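Local coordinates for putative tetR family transcriptional regulator (Streptomyces coelicolor A3, PDB 2Q24), which probably binds regulatory DNA sequences and controls transcription as a member of the TetR family, at residues B[19-24]-B[63-68]; B[35-40]-B[56-61]; B[75-80]-B[91-96]; B[160-165]-B[177-182]. One frame throughout, in Å; residues are numbered along the deposited sequence.

Contact 1. Residues B[19-24]-B[63-68]; sequences KILAAA and EAAYRN
Leu21 of helix 17-31 sets both of its methyls against helix 58-75. Leu21 CD1 rests on the side chain of Asn68, 3.6 Å from Asn68 CB. Leu21 CD2 lies 3.7 Å from Ala65 N, and close to Ala64 CB. The side chains of Leu21 and Asn68 cross obliquely, and Leu21 CB also comes within 3.7 Å of Asn68 OD1. One turn further along helix 17-31, two methyl groups meet: Ala24 CB and Ala65 CB are 3.7 Å apart.

The small alanines let the backbones come close. Leu21 CA and Ala65 CA are 4.6 Å apart, and the short helix axes pass at 8.5 Å. They run nearly perpendicular, at 95°. This is the crossing of the first helix of the TetR-type DNA-binding domain with the long helix that follows its helix-turn-helix. Phe55, just before that long helix, also packs on Leu21 and Ala64, while Val25 touches Ala65 and Ile40 touches Ala24.

Asn68 adds a polar end to an otherwise apolar contact. Its CG is anti to the backbone N (chi1 -179°), on the side of helix 17-31. Asn68 ND2 donates to Asp18 OD1 of the same chain and to Asp124 OD1 of the second subunit. The amide that packs against Leu21 is therefore tied to both its own first helix and the dimer partner.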
loop_
_atom_site.group_PDB
_atom_site.type_symbol
_atom_site.label_atom_id
_atom_site.label_comp_id
_atom_site.label_asym_id
_atom_site.label_seq_id
_atom_site.Cartn_x
_atom_site.Cartn_y
_atom_site.Cartn_z
ATOM N N LYS B 19 10.635 5.454 -13.265
ATOM C CA LYS B 19 11.991 5.161 -13.714
ATOM C C LYS B 19 13.042 5.455 -12.680
ATOM O O LYS B 19 13.943 4.639 -12.462
ATOM C CB LYS B 19 12.318 5.849 -15.049
ATOM C CG LYS B 19 12.015 4.962 -16.229
ATOM C CD LYS B 19 12.076 5.704 -17.545
ATOM C CE LYS B 19 13.399 6.382 -17.752
ATOM N NZ LYS B 19 13.567 6.934 -19.144
ATOM N N ILE B 20 12.915 6.612 -12.032
ATOM C CA ILE B 20 13.866 7.037 -11.022
ATOM C C ILE B 20 13.807 6.056 -9.883
ATOM O O ILE B 20 14.852 5.591 -9.403
ATOM C CB ILE B 20 13.561 8.482 -10.506
ATOM C CG1 ILE B 20 13.972 9.524 -11.561
ATOM C CG2 ILE B 20 14.346 8.784 -9.222
ATOM C CD1 ILE B 20 13.478 10.965 -11.223
ATOM N N LEU B 21 12.574 5.755 -9.446
ATOM C CA LEU B 21 12.398 4.916 -8.263
ATOM C C LEU B 21 12.857 3.478 -8.484
ATOM O O LEU B 21 13.488 2.897 -7.615
ATOM C CB LEU B 21 10.951 4.984 -7.745
ATOM C CG LEU B 21 10.548 6.418 -7.346
ATOM C CD1 LEU B 21 9.120 6.419 -6.841
ATOM C CD2 LEU B 21 11.510 7.039 -6.277
ATOM N N ALA B 22 12.592 2.931 -9.669
ATOM C CA ALA B 22 13.080 1.600 -10.030
ATOM C C ALA B 22 14.611 1.572 -10.013
ATOM O O ALA B 22 15.226 0.674 -9.424
ATOM C CB ALA B 22 12.549 1.200 -11.402
ATOM N N ALA B 23 15.220 2.580 -10.633
ATOM C CA ALA B 23 16.682 2.734 -10.622
ATOM C C ALA B 23 17.243 2.904 -9.200
ATOM O O ALA B 23 18.273 2.290 -8.863
ATOM C CB ALA B 23 17.122 3.914 -11.534
ATOM N N ALA B 24 16.576 3.711 -8.361
ATOM C CA ALA B 24 16.964 3.848 -6.966
ATOM C C ALA B 24 16.976 2.519 -6.213
ATOM O O ALA B 24 17.900 2.228 -5.469
ATOM C CB ALA B 24 16.040 4.860 -6.252
ATOM N N GLU B 63 13.201 6.410 0.846
ATOM C CA GLU B 63 11.813 6.117 1.301
ATOM C C GLU B 63 10.835 5.955 0.148
ATOM O O GLU B 63 10.081 4.964 0.083
ATOM C CB GLU B 63 11.300 7.191 2.275
ATOM C CG GLU B 63 9.834 6.950 2.582
ATOM C CD GLU B 63 9.262 7.833 3.634
ATOM O OE1 GLU B 63 10.021 8.391 4.446
ATOM O OE2 GLU B 63 8.019 7.983 3.607
ATOM N N ALA B 64 10.815 6.929 -0.764
ATOM C CA ALA B 64 9.946 6.847 -1.966
ATOM C C ALA B 64 10.191 5.590 -2.825
ATOM O O ALA B 64 9.243 4.938 -3.295
ATOM C CB ALA B 64 10.116 8.100 -2.822
ATOM N N ALA B 65 11.466 5.240 -3.010
ATOM C CA ALA B 65 11.858 4.032 -3.766
ATOM C C ALA B 65 11.317 2.770 -3.115
ATOM O O ALA B 65 10.699 1.919 -3.813
ATOM C CB ALA B 65 13.353 3.916 -3.890
ATOM N N TYR B 66 11.521 2.657 -1.794
ATOM C CA TYR B 66 10.972 1.518 -1.052
ATOM C C TYR B 66 9.430 1.465 -1.176
ATOM O O TYR B 66 8.874 0.396 -1.452
ATOM C CB TYR B 66 11.419 1.529 0.433
ATOM C CG TYR B 66 10.844 0.341 1.207
ATOM C CD1 TYR B 66 11.417 -0.959 1.110
ATOM C CD2 TYR B 66 9.734 0.513 2.033
ATOM C CE1 TYR B 66 10.865 -2.024 1.825
ATOM C CE2 TYR B 66 9.203 -0.539 2.745
ATOM C CZ TYR B 66 9.759 -1.793 2.617
ATOM O OH TYR B 66 9.187 -2.827 3.320
ATOM N N ARG B 67 8.752 2.589 -0.962
ATOM C CA ARG B 67 7.294 2.607 -1.001
ATOM C C ARG B 67 6.776 2.268 -2.372
ATOM O O ARG B 67 5.736 1.607 -2.524
ATOM C CB ARG B 67 6.795 3.998 -0.596
ATOM C CG ARG B 67 6.981 4.255 0.885
ATOM C CD ARG B 67 6.569 5.685 1.295
ATOM N NE ARG B 67 5.142 5.938 1.084
ATOM C CZ ARG B 67 4.511 7.031 1.466
ATOM N NH1 ARG B 67 5.200 8.007 2.069
ATOM N NH2 ARG B 67 3.205 7.162 1.232
ATOM N N ASN B 68 7.483 2.749 -3.407
ATOM C CA ASN B 68 7.108 2.413 -4.766
ATOM C C ASN B 68 7.255 0.920 -5.044
ATOM O O ASN B 68 6.405 0.332 -5.716
ATOM C CB ASN B 68 7.989 3.219 -5.754
ATOM C CG ASN B 68 7.632 2.926 -7.198
ATOM O OD1 ASN B 68 8.385 2.264 -7.886
ATOM N ND2 ASN B 68 6.484 3.440 -7.657
#

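Contact 2. Residues B[35-40]-B[56-61]; sequences AHLERI and PTREAL
Arg58 grips the backbone carbonyl of Ala35 with both terminal nitrogens. Arg58 NH2 donates to Ala35 O at 2.7 Å, almost in line with the carbonyl bond, with a C=O...N angle of 170°. Arg58 NH1 reaches the same Ala35 O at 3.0 Å from a more bent direction. Ala35 O lies in the guanidinium plane, at its outer edge, and takes both N-H groups. Arg58 NH1 also lies 3.9 Å from Ala35 CB.

The Arg58 chain starts with CG anti to the backbone N and then bends at chi3 (-86°), which turns NE off the line of the extended chain. Phe28 of helix 17-31 packs on both Arg58 and Ala35. Ala35 stands in the loop before His36, the N-cap of helix 37-43. Arg58 sits in the first turn of helix 58-75, just after its N-cap Thr57.

Beyond the polar grip the contact is apolar. Leu61 CD2 meets Leu37 CD2 at 3.7 Å, the two side chains passing one another in opposite senses. The same Leu61 CD2 meets Ile40 CD1 at 3.9 Å, here tip to tip. Leu51 of helix 48-54 packs on Ile40 and Leu61, and Tyr52 packs on Leu37. Helices 37-43 and 48-54 form the predicted helix-turn-helix, so the contact joins its first helix to the long helix 58-75 that follows it.

Two bonds to one carbonyl oxygen are likely to fix the guanidinium against rotation, and so would tie the loop before helix 37-43 by its main chain to helix 58-75. The leucine and isoleucine methyls supply the apolar packing.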
loop_
_atom_site.group_PDB
_atom_site.type_symbol
_atom_site.label_atom_id
_atom_site.label_comp_id
_atom_site.label_asym_id
_atom_site.label_seq_id
_atom_site.Cartn_x
_atom_site.Cartn_y
_atom_site.Cartn_z
ATOM N N ALA B 35 26.010 4.369 -2.577
ATOM C CA ALA B 35 25.307 4.741 -3.795
ATOM C C ALA B 35 25.533 6.218 -4.121
ATOM O O ALA B 35 25.415 7.085 -3.261
ATOM C CB ALA B 35 23.834 4.445 -3.657
ATOM N N HIS B 36 25.911 6.478 -5.364
ATOM C CA HIS B 36 26.049 7.838 -5.852
ATOM C C HIS B 36 24.748 8.186 -6.527
ATOM O O HIS B 36 24.224 7.389 -7.314
ATOM C CB HIS B 36 27.207 7.920 -6.841
ATOM C CG HIS B 36 28.542 8.077 -6.189
ATOM N ND1 HIS B 36 29.371 7.011 -5.911
ATOM C CD2 HIS B 36 29.182 9.179 -5.738
ATOM C CE1 HIS B 36 30.479 7.453 -5.341
ATOM N NE2 HIS B 36 30.386 8.765 -5.221
ATOM N N LEU B 37 24.213 9.364 -6.230
ATOM C CA LEU B 37 22.940 9.784 -6.806
ATOM C C LEU B 37 23.005 9.972 -8.331
ATOM O O LEU B 37 21.997 9.739 -9.023
ATOM C CB LEU B 37 22.402 11.046 -6.113
ATOM C CG LEU B 37 22.059 10.874 -4.624
ATOM C CD1 LEU B 37 21.633 12.196 -4.013
ATOM C CD2 LEU B 37 20.981 9.787 -4.434
ATOM N N GLU B 38 24.180 10.382 -8.823
ATOM C CA GLU B 38 24.492 10.440 -10.268
ATOM C C GLU B 38 24.253 9.107 -10.992
ATOM O O GLU B 38 23.740 9.118 -12.117
ATOM C CB GLU B 38 25.921 10.968 -10.530
ATOM N N ARG B 39 24.591 7.970 -10.345
ATOM C CA ARG B 39 24.346 6.638 -10.929
ATOM C C ARG B 39 22.849 6.321 -11.094
ATOM O O ARG B 39 22.440 5.768 -12.118
ATOM C CB ARG B 39 25.067 5.511 -10.158
ATOM C CG ARG B 39 24.769 4.110 -10.699
ATOM C CD ARG B 39 25.938 3.149 -10.556
ATOM N NE ARG B 39 25.754 2.202 -9.456
ATOM C CZ ARG B 39 25.341 0.943 -9.604
ATOM N NH1 ARG B 39 25.056 0.461 -10.812
ATOM N NH2 ARG B 39 25.203 0.162 -8.536
ATOM N N ILE B 40 22.045 6.681 -10.083
ATOM C CA ILE B 40 20.583 6.539 -10.112
ATOM C C ILE B 40 19.956 7.399 -11.196
ATOM O O ILE B 40 19.151 6.909 -11.997
ATOM C CB ILE B 40 19.912 6.877 -8.732
ATOM C CG1 ILE B 40 20.431 5.908 -7.663
ATOM C CG2 ILE B 40 18.349 6.874 -8.868
ATOM C CD1 ILE B 40 20.043 6.227 -6.228
ATOM N N PRO B 56 14.589 15.932 -2.638
ATOM C CA PRO B 56 15.572 16.923 -2.229
ATOM C C PRO B 56 16.542 16.398 -1.178
ATOM O O PRO B 56 17.367 17.151 -0.659
ATOM C CB PRO B 56 14.711 18.038 -1.603
ATOM C CG PRO B 56 13.277 17.632 -1.829
ATOM C CD PRO B 56 13.307 16.154 -1.958
ATOM N N THR B 57 16.435 15.115 -0.875
ATOM C CA THR B 57 17.148 14.529 0.222
ATOM C C THR B 57 17.375 13.072 -0.181
ATOM O O THR B 57 16.511 12.450 -0.804
ATOM C CB THR B 57 16.256 14.685 1.495
ATOM O OG1 THR B 57 16.766 15.743 2.345
ATOM C CG2 THR B 57 16.122 13.422 2.258
ATOM N N ARG B 58 18.524 12.522 0.175
ATOM C CA ARG B 58 18.790 11.119 -0.110
ATOM C C ARG B 58 17.772 10.223 0.598
ATOM O O ARG B 58 17.265 9.249 0.012
ATOM C CB ARG B 58 20.207 10.764 0.348
ATOM C CG ARG B 58 20.628 9.363 -0.008
ATOM C CD ARG B 58 21.936 9.011 0.683
ATOM N NE ARG B 58 23.082 9.465 -0.113
ATOM C CZ ARG B 58 23.790 8.669 -0.922
ATOM N NH1 ARG B 58 23.495 7.373 -1.028
ATOM N NH2 ARG B 58 24.802 9.163 -1.615
ATOM N N GLU B 59 17.476 10.538 1.862
ATOM C CA GLU B 59 16.503 9.712 2.588
ATOM C C GLU B 59 15.079 9.787 2.016
ATOM O O GLU B 59 14.322 8.813 2.094
ATOM C CB GLU B 59 16.532 9.896 4.119
ATOM C CG GLU B 59 17.158 11.109 4.714
ATOM C CD GLU B 59 18.608 11.344 4.314
ATOM O OE1 GLU B 59 19.524 10.617 4.761
ATOM O OE2 GLU B 59 18.818 12.292 3.550
ATOM N N ALA B 60 14.721 10.925 1.429
ATOM C CA ALA B 60 13.409 11.026 0.792
ATOM C C ALA B 60 13.370 10.114 -0.455
ATOM O O ALA B 60 12.357 9.458 -0.732
ATOM C CB ALA B 60 13.119 12.421 0.443
ATOM N N LEU B 61 14.478 10.084 -1.188
ATOM C CA LEU B 61 14.623 9.164 -2.350
ATOM C C LEU B 61 14.529 7.710 -1.934
ATOM O O LEU B 61 13.784 6.935 -2.531
ATOM C CB LEU B 61 15.929 9.438 -3.140
ATOM C CG LEU B 61 16.092 8.606 -4.415
ATOM C CD1 LEU B 61 14.906 8.860 -5.373
ATOM C CD2 LEU B 61 17.457 8.869 -5.112
#

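Contact 3. Residues B[75-80]-B[91-96]; sequences DSVPGL and RAWTRR
Trp93 of helix 86-106 packs against Ser76, Val77 and Leu80, where helices 77-83 and 86-106, consecutive in this all-helical TetR-type fold, pack together. Trp93 CB meets Leu80 CD1 at 3.9 Å, and the two side chains cross at about a right angle. Trp93 CG is anti to the backbone N (chi1 -173°).

At the edge of the ring, in its plane, Ser76 OG approaches Trp93 CD1 to 3.2 Å. Val77 CG2 touches the same part of the indole obliquely, 3.7 Å from Trp93 NE1. The polar end of the tryptophan has its partner just before segment 75-80: Trp93 NE1 donates to Leu73 O, near the end of helix 58-75. Ser76 OG is hydrogen-bonded to that same carbonyl oxygen, so the serine and the indole share one acceptor.

Ile129, Leu133 and Leu136 of helix 125-142 also pack on the Trp93 side chain, as does Leu159 of helix 152-165. An alanine in place of Trp93 would probably open a gap beside Val77 and among Ile129, Leu133, Leu136 and Leu159, and leave Leu73 O without its indole donor. Helix 77-83 also packs on the second subunit, with Pro78 against Ser131 of that chain.

Beside the indole, Leu80 CD2 reaches Ala92 CB at 4.3 Å.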
loop_
_atom_site.group_PDB
_atom_site.type_symbol
_atom_site.label_atom_id
_atom_site.label_comp_id
_atom_site.label_asym_id
_atom_site.label_seq_id
_atom_site.Cartn_x
_atom_site.Cartn_y
_atom_site.Cartn_z
ATOM N N ASP B 75 0.136 -4.093 -6.276
ATOM C CA ASP B 75 -0.792 -3.655 -7.297
ATOM C C ASP B 75 -0.723 -4.600 -8.516
ATOM O O ASP B 75 -1.477 -4.415 -9.444
ATOM C CB ASP B 75 -0.415 -2.227 -7.697
ATOM C CG ASP B 75 -0.788 -1.172 -6.607
ATOM O OD1 ASP B 75 -1.486 -1.492 -5.667
ATOM O OD2 ASP B 75 -0.315 -0.034 -6.724
ATOM N N SER B 76 0.224 -5.537 -8.513
ATOM C CA SER B 76 0.299 -6.529 -9.569
ATOM C C SER B 76 -0.815 -7.584 -9.415
ATOM O O SER B 76 -1.092 -8.314 -10.380
ATOM C CB SER B 76 1.694 -7.251 -9.566
ATOM O OG SER B 76 1.866 -8.019 -8.389
ATOM N N VAL B 77 -1.470 -7.657 -8.241
ATOM C CA VAL B 77 -2.383 -8.789 -7.974
ATOM C C VAL B 77 -3.606 -8.868 -8.902
ATOM O O VAL B 77 -3.870 -9.938 -9.467
ATOM C CB VAL B 77 -2.817 -8.872 -6.501
ATOM C CG1 VAL B 77 -3.966 -9.884 -6.336
ATOM C CG2 VAL B 77 -1.562 -9.249 -5.616
ATOM N N PRO B 78 -4.346 -7.743 -9.080
ATOM C CA PRO B 78 -5.494 -7.847 -9.992
ATOM C C PRO B 78 -5.117 -8.305 -11.425
ATOM O O PRO B 78 -5.804 -9.153 -12.005
ATOM C CB PRO B 78 -6.119 -6.427 -9.963
ATOM C CG PRO B 78 -5.661 -5.825 -8.653
ATOM C CD PRO B 78 -4.267 -6.410 -8.442
ATOM N N GLY B 79 -4.062 -7.723 -11.978
ATOM C CA GLY B 79 -3.622 -8.082 -13.304
ATOM C C GLY B 79 -3.203 -9.525 -13.400
ATOM O O GLY B 79 -3.522 -10.205 -14.403
ATOM N N LEU B 80 -2.475 -10.015 -12.383
ATOM C CA LEU B 80 -2.062 -11.433 -12.407
ATOM C C LEU B 80 -3.269 -12.387 -12.338
ATOM O O LEU B 80 -3.357 -13.394 -13.069
ATOM C CB LEU B 80 -1.060 -11.705 -11.295
ATOM C CG LEU B 80 0.334 -11.091 -11.494
ATOM C CD1 LEU B 80 1.142 -11.268 -10.164
ATOM C CD2 LEU B 80 1.128 -11.835 -12.680
ATOM N N ARG B 91 1.780 -18.223 -7.519
ATOM C CA ARG B 91 3.160 -18.619 -7.793
ATOM C C ARG B 91 3.982 -17.478 -8.415
ATOM O O ARG B 91 5.081 -17.195 -7.975
ATOM C CB ARG B 91 3.172 -19.872 -8.709
ATOM C CG ARG B 91 4.548 -20.273 -9.289
ATOM C CD ARG B 91 4.513 -21.635 -10.004
ATOM N NE ARG B 91 3.743 -22.665 -9.270
ATOM C CZ ARG B 91 4.236 -23.587 -8.424
ATOM N NH1 ARG B 91 5.531 -23.690 -8.165
ATOM N NH2 ARG B 91 3.411 -24.421 -7.841
ATOM N N ALA B 92 3.439 -16.840 -9.471
ATOM C CA ALA B 92 4.176 -15.728 -10.124
ATOM C C ALA B 92 4.420 -14.617 -9.137
ATOM O O ALA B 92 5.524 -14.046 -9.050
ATOM C CB ALA B 92 3.440 -15.220 -11.360
ATOM N N TRP B 93 3.404 -14.304 -8.343
ATOM C CA TRP B 93 3.559 -13.225 -7.366
ATOM C C TRP B 93 4.574 -13.537 -6.266
ATOM O O TRP B 93 5.304 -12.670 -5.816
ATOM C CB TRP B 93 2.184 -12.907 -6.750
ATOM C CG TRP B 93 2.199 -11.680 -5.831
ATOM C CD1 TRP B 93 1.946 -10.365 -6.180
ATOM C CD2 TRP B 93 2.474 -11.691 -4.440
ATOM N NE1 TRP B 93 2.049 -9.554 -5.054
ATOM C CE2 TRP B 93 2.383 -10.341 -3.973
ATOM C CE3 TRP B 93 2.812 -12.714 -3.527
ATOM C CZ2 TRP B 93 2.562 -10.007 -2.628
ATOM C CZ3 TRP B 93 3.003 -12.371 -2.154
ATOM C CH2 TRP B 93 2.905 -11.023 -1.736
ATOM N N THR B 94 4.631 -14.764 -5.799
ATOM C CA THR B 94 5.608 -15.117 -4.800
ATOM C C THR B 94 7.057 -14.896 -5.276
ATOM O O THR B 94 7.889 -14.563 -4.515
ATOM C CB THR B 94 5.427 -16.552 -4.254
ATOM O OG1 THR B 94 5.706 -17.504 -5.251
ATOM C CG2 THR B 94 4.083 -16.744 -3.657
ATOM N N ARG B 95 7.321 -15.100 -6.556
ATOM C CA ARG B 95 8.636 -14.739 -7.113
ATOM C C ARG B 95 8.864 -13.221 -7.009
ATOM O O ARG B 95 9.959 -12.773 -6.646
ATOM C CB ARG B 95 8.806 -15.278 -8.560
ATOM C CG ARG B 95 8.931 -16.780 -8.644
ATOM C CD ARG B 95 9.324 -17.349 -10.079
ATOM N NE ARG B 95 10.394 -16.558 -10.656
ATOM C CZ ARG B 95 11.697 -16.840 -10.566
ATOM N NH1 ARG B 95 12.119 -17.943 -9.949
ATOM N NH2 ARG B 95 12.576 -16.009 -11.124
ATOM N N ARG B 96 7.828 -12.431 -7.290
ATOM C CA ARG B 96 7.928 -10.959 -7.151
ATOM C C ARG B 96 8.130 -10.572 -5.694
ATOM O O ARG B 96 8.867 -9.628 -5.386
ATOM C CB ARG B 96 6.680 -10.241 -7.734
ATOM C CG ARG B 96 6.489 -10.472 -9.259
ATOM C CD ARG B 96 7.731 -10.055 -10.044
ATOM N NE ARG B 96 7.829 -8.623 -10.134
ATOM C CZ ARG B 96 8.960 -7.912 -10.075
ATOM N NH1 ARG B 96 10.157 -8.479 -9.879
ATOM N NH2 ARG B 96 8.872 -6.595 -10.212
#

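Contact 4. Residues B[160-165]-B[177-182]; sequences AGIALT and RLLDLV
Ile162 and Leu178 meet without any flat side chain between them. The one flat group touched is the peptide joining Leu178 to Leu179. Ile162 CD1 lies over a face of it, 3.7 Å from Leu178 C and 3.8 Å from Leu179 N. Around that peptide the same methyl finds three side chains. Ile162 CD1 is 3.7 Å from Leu178 CB. The end of Leu179 is nearly as close, with its CD2 3.9 Å from Ile162 CD1. Val182 CG2 completes the set, 4.1 Å from Ile162 CD1.

Ile162 CG1 is anti to the carbonyl carbon (chi1 -65°), and CD1 continues the chain in extended form, reaching toward helix 172-185. The side chains of Ile162 and Leu178 lie alongside one another, pointing opposite ways. Leu178 CD1 lies 4.1 Å from Ile162 CG2.

The two helices are the last of the chain and run antiparallel, at 161°, with short axes 10.4 Å apart. They belong to the C-terminal domain. In many TetR relatives the last two helices build the dimer interface. Here the second subunit touches neither segment, consistent with the unusual dimer described for this protein.

An alanine in place of Ile162 would probably open a gap over the Leu178-Leu179 peptide and leave Leu179 CD2 and Val182 CG2 without their shared neighbour.

Thr165, the last residue of helix 152-165, adds one more touch, with its OG1 3.9 Å from Leu178 CD1. Ile98 of helix 86-106 also packs on Ile162. Leu159 packs on Leu179, and Met155 packs on Val182.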
loop_
_atom_site.group_PDB
_atom_site.type_symbol
_atom_site.label_atom_id
_atom_site.label_comp_id
_atom_site.label_asym_id
_atom_site.label_seq_id
_atom_site.Cartn_x
_atom_site.Cartn_y
_atom_site.Cartn_z
ATOM N N ALA B 160 9.310 -14.736 3.516
ATOM C CA ALA B 160 10.349 -13.934 4.170
ATOM C C ALA B 160 11.544 -14.810 4.499
ATOM O O ALA B 160 12.667 -14.371 4.341
ATOM C CB ALA B 160 9.845 -13.289 5.417
ATOM N N GLY B 161 11.274 -16.031 4.965
ATOM C CA GLY B 161 12.347 -16.928 5.344
ATOM C C GLY B 161 13.202 -17.345 4.157
ATOM O O GLY B 161 14.432 -17.447 4.255
ATOM N N ILE B 162 12.537 -17.596 3.031
ATOM C CA ILE B 162 13.239 -17.966 1.787
ATOM C C ILE B 162 14.146 -16.812 1.376
ATOM O O ILE B 162 15.281 -17.023 0.990
ATOM C CB ILE B 162 12.231 -18.274 0.652
ATOM C CG1 ILE B 162 11.447 -19.542 1.081
ATOM C CG2 ILE B 162 12.960 -18.528 -0.718
ATOM C CD1 ILE B 162 10.342 -19.938 0.130
ATOM N N ALA B 163 13.630 -15.596 1.441
ATOM C CA ALA B 163 14.482 -14.386 1.120
ATOM C C ALA B 163 15.703 -14.249 2.009
ATOM O O ALA B 163 16.832 -13.947 1.553
ATOM C CB ALA B 163 13.622 -13.121 1.187
ATOM N N LEU B 164 15.537 -14.568 3.289
ATOM C CA LEU B 164 16.678 -14.516 4.190
ATOM C C LEU B 164 17.711 -15.614 3.966
ATOM O O LEU B 164 18.903 -15.368 4.133
ATOM C CB LEU B 164 16.219 -14.559 5.650
ATOM C CG LEU B 164 15.368 -13.383 6.118
ATOM C CD1 LEU B 164 14.818 -13.750 7.490
ATOM C CD2 LEU B 164 16.211 -12.097 6.206
ATOM N N THR B 165 17.283 -16.814 3.596
ATOM C CA THR B 165 18.242 -17.889 3.418
ATOM C C THR B 165 18.854 -17.926 2.022
ATOM O O THR B 165 19.959 -18.449 1.841
ATOM C CB THR B 165 17.599 -19.281 3.661
ATOM O OG1 THR B 165 16.503 -19.451 2.777
ATOM C CG2 THR B 165 17.106 -19.427 5.121
ATOM N N ARG B 177 13.396 -23.616 -5.795
ATOM C CA ARG B 177 13.002 -24.909 -5.191
ATOM C C ARG B 177 12.233 -24.786 -3.857
ATOM O O ARG B 177 11.275 -25.534 -3.625
ATOM C CB ARG B 177 14.165 -25.875 -5.037
ATOM C CG ARG B 177 14.704 -26.343 -6.455
ATOM C CD ARG B 177 15.735 -27.460 -6.368
ATOM N NE ARG B 177 16.835 -27.161 -5.458
ATOM C CZ ARG B 177 17.984 -26.593 -5.778
ATOM N NH1 ARG B 177 18.278 -26.282 -7.042
ATOM N NH2 ARG B 177 18.865 -26.368 -4.810
ATOM N N LEU B 178 12.632 -23.823 -3.027
ATOM C CA LEU B 178 11.893 -23.543 -1.766
ATOM C C LEU B 178 10.506 -22.990 -2.033
ATOM O O LEU B 178 9.539 -23.384 -1.387
ATOM C CB LEU B 178 12.695 -22.556 -0.915
ATOM C CG LEU B 178 13.956 -23.153 -0.273
ATOM C CD1 LEU B 178 14.742 -22.015 0.357
ATOM C CD2 LEU B 178 13.561 -24.166 0.840
ATOM N N LEU B 179 10.385 -22.079 -3.005
ATOM C CA LEU B 179 9.062 -21.620 -3.409
ATOM C C LEU B 179 8.191 -22.798 -3.845
ATOM O O LEU B 179 7.030 -22.878 -3.441
ATOM C CB LEU B 179 9.102 -20.546 -4.529
ATOM C CG LEU B 179 9.542 -19.131 -4.066
ATOM C CD1 LEU B 179 9.644 -18.188 -5.279
ATOM C CD2 LEU B 179 8.576 -18.537 -3.017
ATOM N N ASP B 180 8.761 -23.718 -4.614
ATOM C CA ASP B 180 8.000 -24.878 -5.104
ATOM C C ASP B 180 7.514 -25.723 -3.911
ATOM O O ASP B 180 6.368 -26.188 -3.895
ATOM C CB ASP B 180 8.870 -25.716 -6.031
ATOM C CG ASP B 180 9.033 -25.064 -7.422
ATOM O OD1 ASP B 180 8.319 -24.078 -7.725
ATOM O OD2 ASP B 180 9.910 -25.495 -8.197
ATOM N N LEU B 181 8.381 -25.893 -2.927
ATOM C CA LEU B 181 8.087 -26.724 -1.761
ATOM C C LEU B 181 6.952 -26.097 -0.980
ATOM O O LEU B 181 6.003 -26.787 -0.576
ATOM C CB LEU B 181 9.313 -26.876 -0.860
ATOM C CG LEU B 181 9.144 -27.634 0.440
ATOM C CD1 LEU B 181 8.693 -29.094 0.222
ATOM C CD2 LEU B 181 10.476 -27.604 1.158
ATOM N N VAL B 182 7.036 -24.784 -0.783
ATOM C CA VAL B 182 5.972 -24.051 -0.010
ATOM C C VAL B 182 4.636 -24.101 -0.750
ATOM O O VAL B 182 3.606 -24.399 -0.147
ATOM C CB VAL B 182 6.397 -22.585 0.255
ATOM C CG1 VAL B 182 5.209 -21.756 0.711
ATOM C CG2 VAL B 182 7.497 -22.582 1.325
#

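Overall arrangement
Contacts 1 and 2 are buried and lie in the DNA-binding domain. They share helix 58-75, and contact 2 nests inside the loop closed by contact 1. They touch directly, with Ile40 CG2 3.7 Å from Ala24 N. Contacts 3 and 4 are only partly buried. They meet through the salt bridge between Arg91 NH1 and Asp180 OD1. Contacts 1 and 4 lie on opposite sides of the chain's centre, about 25 Å apart between centres. Contact 2 alone has hydrogen bonds between its segments. Contact 1 is alanine-rich and close, contact 3 centres on an indole, and contact 4 is almost wholly aliphatic. The second subunit touches contacts 1 and 3.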